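Local coordinates for protein lectin 2 (Agrocybe aegerita, PDB 4TQJ) that probably serves as a carbohydrate-binding lectin that specifically recognises non-reducing terminal N-acetylglucosamine through a beta-propeller domain, at residues K115-L120 with W167-H172; A177-N182 with D186-G191; W54-H59 with T393-M398. The protein carries 1 engineered substitution. All blocks are in the same frame, centred on the assembly; numbering follows the deposited sequence.

Contact 1 of 3, residues K115-L120 with W167-H172; sequences KHLRYL and WRLDRH
Leu169 reaches across to the backbone of Lys115 and the side chain of Leu117, and its two methyls divide the work. With CG anti to the carbonyl carbon (chi1 -68°), the leucine extends from the loop so that CD1 lies against the peptide backbone, 3.7 Å from Lys115 N, while CD2 meets CD2 of Leu117 at 3.7 Å. The two leucines run past one another in opposite directions, one methyl of each alongside the other. Lys115 offers its main chain to this contact; its CB is directed away, packs over the centre of the His116 ring, and starts a side chain that makes a cation-pi contact with Tyr162, as does Arg168. A water hydrogen-bonded to Lys115 O at 2.7 Å and to Trp167 O at 2.8 Å bridges the two backbones beside Leu169. Arg174 of strand 173-177 touches both leucines. The contact thus joins the start of the first strand of one propeller blade, 117-121, to the connection leading into the next. No direct hydrogen bond crosses between the segments, which implies that they meet through leucine packing and a single water shared by two carbonyls.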
loop_
_atom_site.group_PDB
_atom_site.type_symbol
_atom_site.label_atom_id
_atom_site.label_comp_id
_atom_site.label_asym_id
_atom_site.label_seq_id
_atom_site.Cartn_x
_atom_site.Cartn_y
_atom_site.Cartn_z
ATOM N N LYS A 115 -34.380 4.469 7.743
ATOM C CA LYS A 115 -34.715 5.891 7.819
ATOM C C LYS A 115 -33.494 6.802 7.650
ATOM O O LYS A 115 -33.602 7.917 7.144
ATOM C CB LYS A 115 -35.387 6.204 9.162
ATOM C CG LYS A 115 -36.568 5.289 9.508
ATOM C CD LYS A 115 -37.164 5.639 10.876
ATOM C CE LYS A 115 -37.833 7.006 10.861
ATOM N NZ LYS A 115 -38.459 7.388 12.182
ATOM N N HIS A 116 -32.333 6.318 8.081
ATOM C CA HIS A 116 -31.156 7.161 8.185
ATOM C C HIS A 116 -29.965 6.661 7.365
ATOM O O HIS A 116 -29.905 5.495 6.965
ATOM C CB HIS A 116 -30.760 7.293 9.656
ATOM C CG HIS A 116 -31.919 7.545 10.566
ATOM N ND1 HIS A 116 -32.341 6.630 11.506
ATOM C CD2 HIS A 116 -32.756 8.604 10.668
ATOM C CE1 HIS A 116 -33.383 7.117 12.154
ATOM N NE2 HIS A 116 -33.653 8.313 11.666
ATOM N N LEU A 117 -29.025 7.570 7.126
ATOM C CA LEU A 117 -27.750 7.253 6.491
ATOM C C LEU A 117 -26.630 7.621 7.444
ATOM O O LEU A 117 -26.672 8.681 8.052
ATOM C CB LEU A 117 -27.574 8.070 5.208
ATOM C CG LEU A 117 -28.645 7.828 4.144
ATOM C CD1 LEU A 117 -28.667 8.957 3.112
ATOM C CD2 LEU A 117 -28.401 6.476 3.495
ATOM N N ARG A 118 -25.626 6.756 7.551
ATOM C CA ARG A 118 -24.431 7.042 8.331
ATOM C C ARG A 118 -23.193 6.849 7.468
ATOM O O ARG A 118 -23.008 5.793 6.879
ATOM C CB ARG A 118 -24.381 6.155 9.584
ATOM C CG ARG A 118 -25.272 6.677 10.718
ATOM C CD ARG A 118 -25.672 5.590 11.729
ATOM N NE ARG A 118 -26.595 4.611 11.164
ATOM C CZ ARG A 118 -27.054 3.549 11.821
ATOM N NH1 ARG A 118 -26.693 3.340 13.076
ATOM N NH2 ARG A 118 -27.889 2.700 11.230
ATOM N N TYR A 119 -22.359 7.882 7.400
ATOM C CA TYR A 119 -21.151 7.884 6.574
ATOM C C TYR A 119 -19.941 8.236 7.420
ATOM O O TYR A 119 -20.073 8.807 8.503
ATOM C CB TYR A 119 -21.242 8.963 5.499
ATOM C CG TYR A 119 -22.309 8.786 4.436
ATOM C CD1 TYR A 119 -22.620 7.540 3.917
ATOM C CD2 TYR A 119 -22.978 9.891 3.926
ATOM C CE1 TYR A 119 -23.599 7.401 2.924
ATOM C CE2 TYR A 119 -23.939 9.762 2.942
ATOM C CZ TYR A 119 -24.252 8.523 2.448
ATOM O OH TYR A 119 -25.201 8.412 1.452
ATOM N N LEU A 120 -18.763 7.915 6.903
ATOM C CA LEU A 120 -17.501 8.360 7.486
ATOM C C LEU A 120 -16.752 9.170 6.447
ATOM O O LEU A 120 -16.545 8.704 5.329
ATOM C CB LEU A 120 -16.655 7.158 7.896
ATOM C CG LEU A 120 -17.308 6.304 8.977
ATOM C CD1 LEU A 120 -16.744 4.881 8.988
ATOM C CD2 LEU A 120 -17.187 6.984 10.333
ATOM N N TRP A 167 -37.142 13.734 4.212
ATOM C CA TRP A 167 -36.262 12.931 3.367
ATOM C C TRP A 167 -36.529 11.431 3.558
ATOM O O TRP A 167 -36.670 10.942 4.688
ATOM C CB TRP A 167 -34.791 13.326 3.565
ATOM C CG TRP A 167 -34.538 14.707 3.030
ATOM C CD1 TRP A 167 -34.846 15.892 3.645
ATOM C CD2 TRP A 167 -33.962 15.054 1.762
ATOM N NE1 TRP A 167 -34.488 16.948 2.843
ATOM C CE2 TRP A 167 -33.942 16.465 1.684
ATOM C CE3 TRP A 167 -33.448 14.313 0.694
ATOM C CZ2 TRP A 167 -33.434 17.151 0.574
ATOM C CZ3 TRP A 167 -32.940 14.993 -0.408
ATOM C CH2 TRP A 167 -32.941 16.399 -0.459
ATOM N N ARG A 168 -36.638 10.723 2.436
ATOM C CA ARG A 168 -36.996 9.310 2.423
ATOM C C ARG A 168 -36.080 8.499 1.513
ATOM O O ARG A 168 -35.797 8.891 0.376
ATOM C CB ARG A 168 -38.438 9.128 1.931
ATOM C CG ARG A 168 -39.496 9.814 2.787
ATOM C CD ARG A 168 -39.700 9.084 4.121
ATOM N NE ARG A 168 -40.757 9.690 4.928
ATOM C CZ ARG A 168 -40.553 10.675 5.798
ATOM N NH1 ARG A 168 -39.337 11.168 5.980
ATOM N NH2 ARG A 168 -41.570 11.165 6.493
ATOM N N LEU A 169 -35.657 7.343 2.010
ATOM C CA LEU A 169 -34.831 6.441 1.237
ATOM C C LEU A 169 -35.541 5.880 0.015
ATOM O O LEU A 169 -34.886 5.515 -0.953
ATOM C CB LEU A 169 -34.301 5.322 2.122
ATOM C CG LEU A 169 -33.315 5.885 3.137
ATOM C CD1 LEU A 169 -33.176 4.947 4.318
ATOM C CD2 LEU A 169 -31.976 6.156 2.458
ATOM N N ASP A 170 -36.876 5.839 0.034
ATOM C CA ASP A 170 -37.608 5.392 -1.150
ATOM C C ASP A 170 -37.911 6.495 -2.176
ATOM O O ASP A 170 -38.484 6.222 -3.231
ATOM C CB ASP A 170 -38.879 4.601 -0.767
ATOM C CG ASP A 170 -39.951 5.461 -0.103
ATOM O OD1 ASP A 170 -39.692 6.637 0.237
ATOM O OD2 ASP A 170 -41.068 4.945 0.103
ATOM N N ARG A 171 -37.491 7.726 -1.892
ATOM C CA ARG A 171 -37.805 8.849 -2.758
ATOM C C ARG A 171 -36.606 9.713 -3.170
ATOM O O ARG A 171 -36.582 10.259 -4.272
ATOM C CB ARG A 171 -38.875 9.726 -2.092
ATOM C CG ARG A 171 -40.229 9.032 -1.951
ATOM C CD ARG A 171 -41.278 9.886 -1.236
ATOM N NE ARG A 171 -41.486 11.174 -1.886
ATOM C CZ ARG A 171 -42.262 11.369 -2.952
ATOM N NH1 ARG A 171 -42.904 10.352 -3.510
ATOM N NH2 ARG A 171 -42.380 12.587 -3.468
ATOM N N HIS A 172 -35.618 9.802 -2.291
ATOM C CA HIS A 172 -34.564 10.816 -2.376
ATOM C C HIS A 172 -33.171 10.212 -2.243
ATOM O O HIS A 172 -33.023 9.079 -1.785
ATOM C CB HIS A 172 -34.786 11.857 -1.272
ATOM C CG HIS A 172 -36.206 12.329 -1.182
ATOM N ND1 HIS A 172 -36.941 12.262 -0.017
ATOM C CD2 HIS A 172 -37.039 12.827 -2.125
ATOM C CE1 HIS A 172 -38.161 12.719 -0.243
ATOM N NE2 HIS A 172 -38.246 13.069 -1.514
HETATM O O HOH W 1 -34.646 9.051 4.939
#

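Contact 2 of 3, residues A177-N182 with D186-G191; sequences ADVTGN and DIVGFG
Asp186 turns its carboxylate into the loop that follows Ala177, while its backbone pairs with Ala177 in an antiparallel hydrogen-bonded pair (Asp186 N to Ala177 O 2.7 Å). From the strand, CB passes 3.2 Å from Ala177 O, and CG, which chi1 -47° sets anti to the carbonyl carbon and so over the loop, lies 3.6 Å from Ala177 O, with Thr180 CG2 just beyond. OD1 accepts from the backbone N of Asn200. OD2 is gripped by two successive amides: Val179 N at 2.8 Å, nearly in line with the C-O bond, and Thr180 N at 3.0 Å, a straighter bond (163°) on the syn side but tilted out of the carboxylate plane; the Thr180 hydroxyl adds a weak one. Asp178 OD1 lies only 3.3 Å from Asp186 OD2, with the carboxylate planes 70° apart. Their mutual repulsion is probably eased by the amides around them, since Asp178 OD1 takes Gly181 N in an Asx motif and its OD2 takes Gly183 N. Beyond the carboxylate, Val179 CG1 packs on Val188 CG2 at 3.8 Å. This loop, within an FG-GAP-like repeat, links strands 173-177 and 186-190 of one blade; both valines also touch Ile197 of strand 195-198, and Ala177 and Val188 pack against Val232 of strand 230-233 in the next blade.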
loop_
_atom_site.group_PDB
_atom_site.type_symbol
_atom_site.label_atom_id
_atom_site.label_comp_id
_atom_site.label_asym_id
_atom_site.label_seq_id
_atom_site.Cartn_x
_atom_site.Cartn_y
_atom_site.Cartn_z
ATOM N N ALA A 177 -20.019 15.172 -1.818
ATOM C CA ALA A 177 -19.093 15.375 -2.921
ATOM C C ALA A 177 -18.657 16.823 -2.932
ATOM O O ALA A 177 -19.387 17.692 -2.487
ATOM C CB ALA A 177 -19.760 15.019 -4.247
ATOM N N ASP A 178 -17.470 17.087 -3.454
ATOM C CA ASP A 178 -17.051 18.465 -3.624
ATOM C C ASP A 178 -17.628 19.006 -4.921
ATOM O O ASP A 178 -17.156 18.657 -6.006
ATOM C CB ASP A 178 -15.528 18.580 -3.649
ATOM C CG ASP A 178 -15.065 20.020 -3.664
ATOM O OD1 ASP A 178 -15.921 20.912 -3.498
ATOM O OD2 ASP A 178 -13.858 20.259 -3.843
ATOM N N VAL A 179 -18.666 19.833 -4.801
ATOM C CA VAL A 179 -19.255 20.492 -5.961
ATOM C C VAL A 179 -18.884 21.978 -5.995
ATOM O O VAL A 179 -18.904 22.597 -7.057
ATOM C CB VAL A 179 -20.791 20.353 -5.986
ATOM C CG1 VAL A 179 -21.203 18.889 -6.019
ATOM C CG2 VAL A 179 -21.410 21.031 -4.778
ATOM N N THR A 180 -18.540 22.557 -4.844
ATOM C CA THR A 180 -18.204 23.987 -4.802
ATOM C C THR A 180 -16.797 24.264 -5.299
ATOM O O THR A 180 -16.477 25.395 -5.659
ATOM C CB THR A 180 -18.310 24.592 -3.395
ATOM O OG1 THR A 180 -17.332 23.989 -2.540
ATOM C CG2 THR A 180 -19.706 24.401 -2.818
ATOM N N GLY A 181 -15.950 23.241 -5.293
ATOM C CA GLY A 181 -14.576 23.385 -5.743
ATOM C C GLY A 181 -13.585 23.851 -4.687
ATOM O O GLY A 181 -12.522 24.363 -5.031
ATOM N N ASN A 182 -13.910 23.680 -3.406
ATOM C CA ASN A 182 -13.003 24.130 -2.341
ATOM C C ASN A 182 -12.265 22.986 -1.656
ATOM O O ASN A 182 -11.705 23.165 -0.574
ATOM C CB ASN A 182 -13.738 24.993 -1.302
ATOM C CG ASN A 182 -14.687 24.184 -0.435
ATOM O OD1 ASN A 182 -14.974 23.029 -0.726
ATOM N ND2 ASN A 182 -15.186 24.796 0.632
ATOM N N ASP A 186 -19.141 18.507 0.047
ATOM C CA ASP A 186 -20.425 19.167 0.272
ATOM C C ASP A 186 -21.548 18.145 0.364
ATOM O O ASP A 186 -21.333 16.968 0.088
ATOM C CB ASP A 186 -20.704 20.149 -0.858
ATOM C CG ASP A 186 -19.503 21.013 -1.159
ATOM O OD1 ASP A 186 -19.005 21.654 -0.207
ATOM O OD2 ASP A 186 -19.042 21.016 -2.321
ATOM N N ILE A 187 -22.731 18.598 0.776
ATOM C CA ILE A 187 -23.912 17.748 0.797
ATOM C C ILE A 187 -24.695 17.944 -0.504
ATOM O O ILE A 187 -25.019 19.067 -0.889
ATOM C CB ILE A 187 -24.831 18.069 1.996
ATOM C CG1 ILE A 187 -24.148 17.692 3.320
ATOM C CG2 ILE A 187 -26.178 17.349 1.837
ATOM C CD1 ILE A 187 -24.897 18.152 4.581
ATOM N N VAL A 188 -24.961 16.847 -1.192
ATOM C CA VAL A 188 -25.753 16.880 -2.407
ATOM C C VAL A 188 -27.004 16.049 -2.187
ATOM O O VAL A 188 -26.913 14.838 -2.007
ATOM C CB VAL A 188 -24.987 16.277 -3.584
ATOM C CG1 VAL A 188 -25.862 16.295 -4.824
ATOM C CG2 VAL A 188 -23.678 17.035 -3.814
ATOM N N GLY A 189 -28.168 16.692 -2.220
ATOM C CA GLY A 189 -29.419 15.992 -1.990
ATOM C C GLY A 189 -30.408 16.079 -3.143
ATOM O O GLY A 189 -30.742 17.171 -3.598
ATOM N N PHE A 190 -30.873 14.923 -3.614
ATOM C CA PHE A 190 -31.879 14.869 -4.669
ATOM C C PHE A 190 -33.234 14.778 -3.986
ATOM O O PHE A 190 -33.636 13.708 -3.553
ATOM C CB PHE A 190 -31.664 13.645 -5.570
ATOM C CG PHE A 190 -30.376 13.675 -6.348
ATOM C CD1 PHE A 190 -30.392 13.835 -7.736
ATOM C CD2 PHE A 190 -29.152 13.543 -5.701
ATOM C CE1 PHE A 190 -29.219 13.860 -8.449
ATOM C CE2 PHE A 190 -27.957 13.572 -6.412
ATOM C CZ PHE A 190 -27.988 13.737 -7.789
ATOM N N GLY A 191 -33.914 15.909 -3.861
ATOM C CA GLY A 191 -35.170 15.976 -3.131
ATOM C C GLY A 191 -36.410 15.702 -3.969
ATOM O O GLY A 191 -36.391 14.891 -4.904
#

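Contact 3 of 3, residues W54-H59 with T393-M398; sequences WLTTKH and TTVCWM
A water held between Trp54 and Thr393 joins the two segments, hydrogen-bonded to Trp54 O and to Thr393 O, each at 2.8 Å. It is the polar link between them, for no direct hydrogen bond crosses. Beside it, Thr56 splits its two branches. Its OG1, between the backbone N and the carbonyl carbon at chi1 62°, bonds to the carbonyl of Glu392, the residue just before the second segment. That leaves CG2 to face the strand: it sits 4.1 Å from Val395 CG2 and 4.2 Å from Thr394 O, with the threonine and valine side chains sliding past each other in opposite directions. These are loose approaches, and the buried area is small. The second segment runs into strand 395-399, which completes the blade of strands 20-25, 28-32 and 41-44 through the backbone pairing of Val395 with Phe24 and of Trp397 with Val22. This joining of the last strand of the chain to its first blade is the "Velcro" closure of a beta-propeller, and residues 54-59 lead from that blade into the next, whose first strand is 60-64. The turn of 54-59 has its own bracing. Leu55 N donates to His59 ND1 at 2.8 Å, almost straight (165°) and in the ring plane, while Leu55 O accepts from both Lys58 N and His59 N. Lys58 CB lies over the centre of the imidazole, and NE2 bonds to Asn79, which further fixes the ring's rotation. On the strand, the other methyl of Val395, CG1, lies over one face of the Trp397 indole toward its rim, and the indole NE1 bonds to Arg61 O. The side chains of Thr56 and Val395 also touch Arg61.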
loop_
_atom_site.group_PDB
_atom_site.type_symbol
_atom_site.label_atom_id
_atom_site.label_comp_id
_atom_site.label_asym_id
_atom_site.label_seq_id
_atom_site.Cartn_x
_atom_site.Cartn_y
_atom_site.Cartn_z
ATOM N N TRP A 54 -23.952 -9.069 14.599
ATOM C CA TRP A 54 -24.137 -7.957 13.667
ATOM C C TRP A 54 -25.114 -8.301 12.555
ATOM O O TRP A 54 -25.077 -9.399 11.993
ATOM C CB TRP A 54 -22.794 -7.504 13.084
ATOM C CG TRP A 54 -21.907 -6.843 14.110
ATOM C CD1 TRP A 54 -21.194 -7.458 15.100
ATOM C CD2 TRP A 54 -21.653 -5.438 14.246
ATOM N NE1 TRP A 54 -20.508 -6.522 15.844
ATOM C CE2 TRP A 54 -20.780 -5.274 15.342
ATOM C CE3 TRP A 54 -22.085 -4.302 13.548
ATOM C CZ2 TRP A 54 -20.328 -4.022 15.756
ATOM C CZ3 TRP A 54 -21.635 -3.061 13.957
ATOM C CH2 TRP A 54 -20.762 -2.930 15.052
ATOM N N LEU A 55 -25.988 -7.350 12.240
ATOM C CA LEU A 55 -27.048 -7.575 11.268
ATOM C C LEU A 55 -27.105 -6.473 10.212
ATOM O O LEU A 55 -26.963 -5.286 10.523
ATOM C CB LEU A 55 -28.394 -7.655 11.996
ATOM C CG LEU A 55 -28.501 -8.825 12.978
ATOM C CD1 LEU A 55 -29.701 -8.677 13.909
ATOM C CD2 LEU A 55 -28.577 -10.114 12.203
ATOM N N THR A 56 -27.333 -6.863 8.967
ATOM C CA THR A 56 -27.481 -5.888 7.900
ATOM C C THR A 56 -28.744 -5.057 8.103
ATOM O O THR A 56 -28.845 -3.946 7.590
ATOM C CB THR A 56 -27.519 -6.548 6.511
ATOM O OG1 THR A 56 -28.658 -7.412 6.426
ATOM C CG2 THR A 56 -26.237 -7.353 6.251
ATOM N N THR A 57 -29.700 -5.585 8.864
ATOM C CA THR A 57 -30.967 -4.881 9.053
ATOM C C THR A 57 -30.884 -3.824 10.144
ATOM O O THR A 57 -31.750 -2.961 10.227
ATOM C CB THR A 57 -32.127 -5.830 9.394
ATOM O OG1 THR A 57 -31.804 -6.565 10.575
ATOM C CG2 THR A 57 -32.382 -6.797 8.255
ATOM N N LYS A 58 -29.851 -3.886 10.981
ATOM C CA LYS A 58 -29.761 -2.983 12.126
ATOM C C LYS A 58 -28.456 -2.197 12.215
ATOM O O LYS A 58 -28.391 -1.185 12.901
ATOM C CB LYS A 58 -29.942 -3.757 13.438
ATOM C CG LYS A 58 -31.307 -4.401 13.607
ATOM C CD LYS A 58 -31.408 -5.177 14.929
ATOM C CE LYS A 58 -31.053 -4.303 16.129
ATOM N NZ LYS A 58 -31.504 -4.891 17.430
ATOM N N HIS A 59 -27.415 -2.674 11.537
ATOM C CA HIS A 59 -26.092 -2.102 11.710
ATOM C C HIS A 59 -25.450 -1.686 10.398
ATOM O O HIS A 59 -25.851 -2.132 9.326
ATOM C CB HIS A 59 -25.188 -3.078 12.460
ATOM C CG HIS A 59 -25.831 -3.674 13.670
ATOM N ND1 HIS A 59 -26.125 -5.019 13.773
ATOM C CD2 HIS A 59 -26.261 -3.107 14.823
ATOM C CE1 HIS A 59 -26.701 -5.253 14.937
ATOM N NE2 HIS A 59 -26.793 -4.111 15.596
ATOM N N THR A 393 -26.690 -11.441 4.885
ATOM C CA THR A 393 -25.969 -11.748 6.114
ATOM C C THR A 393 -24.514 -11.270 6.101
ATOM O O THR A 393 -23.850 -11.262 7.133
ATOM C CB THR A 393 -25.966 -13.267 6.332
ATOM O OG1 THR A 393 -25.436 -13.899 5.162
ATOM C CG2 THR A 393 -27.386 -13.775 6.550
ATOM N N THR A 394 -24.014 -10.894 4.932
ATOM C CA THR A 394 -22.633 -10.435 4.793
ATOM C C THR A 394 -22.610 -9.096 4.069
ATOM O O THR A 394 -23.564 -8.747 3.387
ATOM C CB THR A 394 -21.778 -11.426 3.993
ATOM O OG1 THR A 394 -22.337 -11.601 2.679
ATOM C CG2 THR A 394 -21.697 -12.782 4.717
ATOM N N VAL A 395 -21.520 -8.352 4.243
ATOM C CA VAL A 395 -21.269 -7.126 3.501
ATOM C C VAL A 395 -19.884 -7.249 2.886
ATOM O O VAL A 395 -18.946 -7.693 3.551
ATOM C CB VAL A 395 -21.267 -5.897 4.432
ATOM C CG1 VAL A 395 -21.117 -4.603 3.618
ATOM C CG2 VAL A 395 -22.508 -5.868 5.276
ATOM N N CYS A 396 -19.750 -6.894 1.616
ATOM C CA CYS A 396 -18.431 -6.831 0.989
ATOM C C CYS A 396 -18.222 -5.498 0.325
ATOM O O CYS A 396 -19.123 -4.964 -0.327
ATOM C CB CYS A 396 -18.283 -7.890 -0.094
ATOM S SG CYS A 396 -18.141 -9.521 0.514
ATOM N N TRP A 397 -17.015 -4.977 0.463
ATOM C CA TRP A 397 -16.656 -3.722 -0.152
ATOM C C TRP A 397 -15.287 -3.873 -0.809
ATOM O O TRP A 397 -14.465 -4.696 -0.383
ATOM C CB TRP A 397 -16.513 -2.629 0.908
ATOM C CG TRP A 397 -17.707 -2.313 1.782
ATOM C CD1 TRP A 397 -17.764 -2.400 3.149
ATOM C CD2 TRP A 397 -18.977 -1.787 1.365
ATOM N NE1 TRP A 397 -18.988 -1.979 3.602
ATOM C CE2 TRP A 397 -19.752 -1.597 2.529
ATOM C CE3 TRP A 397 -19.534 -1.464 0.121
ATOM C CZ2 TRP A 397 -21.054 -1.107 2.485
ATOM C CZ3 TRP A 397 -20.827 -0.980 0.078
ATOM C CH2 TRP A 397 -21.575 -0.808 1.252
ATOM N N MET A 398 -15.032 -3.068 -1.830
ATOM C CA MET A 398 -13.661 -2.790 -2.230
ATOM C C MET A 398 -13.221 -1.548 -1.454
ATOM O O MET A 398 -14.032 -0.659 -1.205
ATOM C CB MET A 398 -13.557 -2.550 -3.740
ATOM C CG MET A 398 -14.066 -3.713 -4.596
ATOM S SD MET A 398 -13.218 -5.285 -4.291
ATOM C CE MET A 398 -11.511 -4.863 -4.640
HETATM O O HOH W 2 -24.673 -9.559 9.227
#

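In the fold
From the N terminus the chain first passes through 54-59, which waits until 393-398 for its partner, so contact 3 closes a loop spanning most of the propeller and sets the connection out of the first blade against the C-terminal strand that completes that blade. Contacts 1 and 2 both fall within that loop, in series. Contact 1 shuts over the blade of strands 117-121 to 154-157; contact 2 then closes the loop between the first two strands of the following blade. These two touch where Trp167 and His172 pack on Phe190 and Gly191. Contacts 1 and 3 bridge successive blades in a similar way, their centres about 16 Å apart, whereas contacts 2 and 3 lie on opposite sides of the chain's centre.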